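Local coordinates for piwi domain-containing protein (Vanderwaltozyma polyspora, PDB 5THE) that probably binds RNA as a budding yeast Argonaute, of which this chain is the C-terminal lobe carrying the Piwi domain, at residues S465-L468 with Q469-N473. Residues are numbered along the deposited sequence; the frame is centred on the assembly and turned at random.
Sequences SDYL and QEICN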
loop_
_atom_site.group_PDB
_atom_site.type_symbol
_atom_site.label_atom_id
_atom_site.label_comp_id
_atom_site.label_asym_id
_atom_site.label_seq_id
_atom_site.Cartn_x
_atom_site.Cartn_y
_atom_site.Cartn_z
ATOM N N SER A 465 -10.827 -16.119 -15.273
ATOM C CA SER A 465 -9.530 -16.287 -14.626
ATOM C C SER A 465 -8.471 -15.388 -15.257
ATOM O O SER A 465 -7.676 -14.771 -14.545
ATOM C CB SER A 465 -9.086 -17.744 -14.679
ATOM O OG SER A 465 -9.858 -18.531 -13.792
ATOM N N ASP A 466 -8.445 -15.305 -16.594
ATOM C CA ASP A 466 -7.424 -14.475 -17.251
ATOM C C ASP A 466 -7.554 -13.011 -16.866
ATOM O O ASP A 466 -6.546 -12.318 -16.655
ATOM C CB ASP A 466 -7.503 -14.584 -18.779
ATOM C CG ASP A 466 -6.927 -15.884 -19.339
ATOM O OD1 ASP A 466 -7.533 -16.405 -20.288
ATOM O OD2 ASP A 466 -5.893 -16.389 -18.842
ATOM N N TYR A 467 -8.784 -12.498 -16.814
ATOM C CA TYR A 467 -9.010 -11.116 -16.416
ATOM C C TYR A 467 -8.564 -10.879 -14.972
ATOM O O TYR A 467 -7.803 -9.943 -14.679
ATOM C CB TYR A 467 -10.488 -10.765 -16.598
ATOM C CG TYR A 467 -10.864 -9.412 -16.038
ATOM C CD1 TYR A 467 -10.478 -8.247 -16.691
ATOM C CD2 TYR A 467 -11.583 -9.296 -14.851
ATOM C CE1 TYR A 467 -10.791 -7.005 -16.191
ATOM C CE2 TYR A 467 -11.909 -8.043 -14.340
ATOM C CZ TYR A 467 -11.520 -6.904 -15.037
ATOM O OH TYR A 467 -11.803 -5.644 -14.561
ATOM N N LEU A 468 -8.996 -11.753 -14.055
ATOM C CA LEU A 468 -8.636 -11.550 -12.655
ATOM C C LEU A 468 -7.140 -11.722 -12.439
ATOM O O LEU A 468 -6.538 -10.996 -11.642
ATOM C CB LEU A 468 -9.413 -12.508 -11.754
ATOM C CG LEU A 468 -10.916 -12.269 -11.634
ATOM C CD1 LEU A 468 -11.471 -13.184 -10.557
ATOM C CD2 LEU A 468 -11.217 -10.807 -11.326
ATOM N N GLN A 469 -6.519 -12.681 -13.135
ATOM C CA GLN A 469 -5.092 -12.893 -12.920
ATOM C C GLN A 469 -4.282 -11.752 -13.497
ATOM O O GLN A 469 -3.238 -11.390 -12.943
ATOM C CB GLN A 469 -4.651 -14.238 -13.512
ATOM C CG GLN A 469 -5.207 -15.410 -12.703
ATOM C CD GLN A 469 -5.163 -16.750 -13.429
ATOM O OE1 GLN A 469 -4.553 -16.887 -14.468
ATOM N NE2 GLN A 469 -5.828 -17.731 -12.881
ATOM N N GLU A 470 -4.756 -11.157 -14.593
ATOM C CA GLU A 470 -4.020 -10.043 -15.161
ATOM C C GLU A 470 -4.114 -8.820 -14.256
ATOM O O GLU A 470 -3.115 -8.136 -14.021
ATOM C CB GLU A 470 -4.543 -9.732 -16.569
ATOM C CG GLU A 470 -3.676 -8.735 -17.332
ATOM C CD GLU A 470 -4.146 -8.490 -18.742
ATOM O OE1 GLU A 470 -5.150 -9.097 -19.178
ATOM O OE2 GLU A 470 -3.491 -7.678 -19.417
ATOM N N ILE A 471 -5.315 -8.546 -13.742
ATOM C CA ILE A 471 -5.524 -7.450 -12.797
ATOM C C ILE A 471 -4.650 -7.620 -11.560
ATOM O O ILE A 471 -3.960 -6.688 -11.128
ATOM C CB ILE A 471 -7.009 -7.384 -12.409
ATOM C CG1 ILE A 471 -7.810 -6.716 -13.506
ATOM C CG2 ILE A 471 -7.205 -6.708 -11.059
ATOM C CD1 ILE A 471 -9.180 -6.495 -13.042
ATOM N N CYS A 472 -4.727 -8.794 -10.933
ATOM C CA CYS A 472 -3.937 -9.048 -9.735
ATOM C C CYS A 472 -2.465 -8.829 -10.013
ATOM O O CYS A 472 -1.783 -8.098 -9.283
ATOM C CB CYS A 472 -4.183 -10.469 -9.248
ATOM S SG CYS A 472 -5.808 -10.628 -8.493
ATOM N N ASN A 473 -1.967 -9.431 -11.093
ATOM C CA ASN A 473 -0.563 -9.271 -11.432
ATOM C C ASN A 473 -0.241 -7.814 -11.740
ATOM O O ASN A 473 0.736 -7.271 -11.219
ATOM C CB ASN A 473 -0.186 -10.170 -12.609
ATOM C CG ASN A 473 1.303 -10.141 -12.889
ATOM O OD1 ASN A 473 2.113 -10.384 -11.990
ATOM N ND2 ASN A 473 1.674 -9.797 -14.112
HETATM O O HOH W 1 -4.184 -15.831 -16.945
#
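Tyr-467 and Ile-471 meet one turn apart on helix 465-475, an i/i+4 contact within the RNase H-like Piwi domain, where the helix packs against strands 339-344, 435-440 and 452-459. Four consecutive i/i+4 backbone bonds make the frame; the straightest run from Ile-471 N to Tyr-467 O (3.0 Å, N-H...O 170°) and from Cys-472 N to Leu-468 O. On this frame the phenol ring swings forward along the helix, CG lying anti to the backbone N (chi1 172°), and Ile-471 sets its CG1 methylene over one ring face in a CH-pi contact, 4.2 Å from the centroid and 19° off the normal. Met-340 touches both side chains, and Tyr-467 OH is hydrogen-bonded to Leu-256 O. With an alanine in place of Tyr-467, Ile-471 CG1 would probably lose the aromatic face and Leu-256 O the phenol hydroxyl. Asp-466 and Gln-469 carry the polar contact. Gln-469, extended beyond CG, runs back alongside Ser-465, its CG 3.1 Å from Ser-465 O, and its amide is divided between Arg-30 at OE1 and Asp-426 at NE2, while Asp-466 OD2 accepts from the backbone N of Thr-13 and Lys-14. One bridging water donates to Asp-466 OD2 (2.6 Å) and Gln-469 OE1 (2.7 Å).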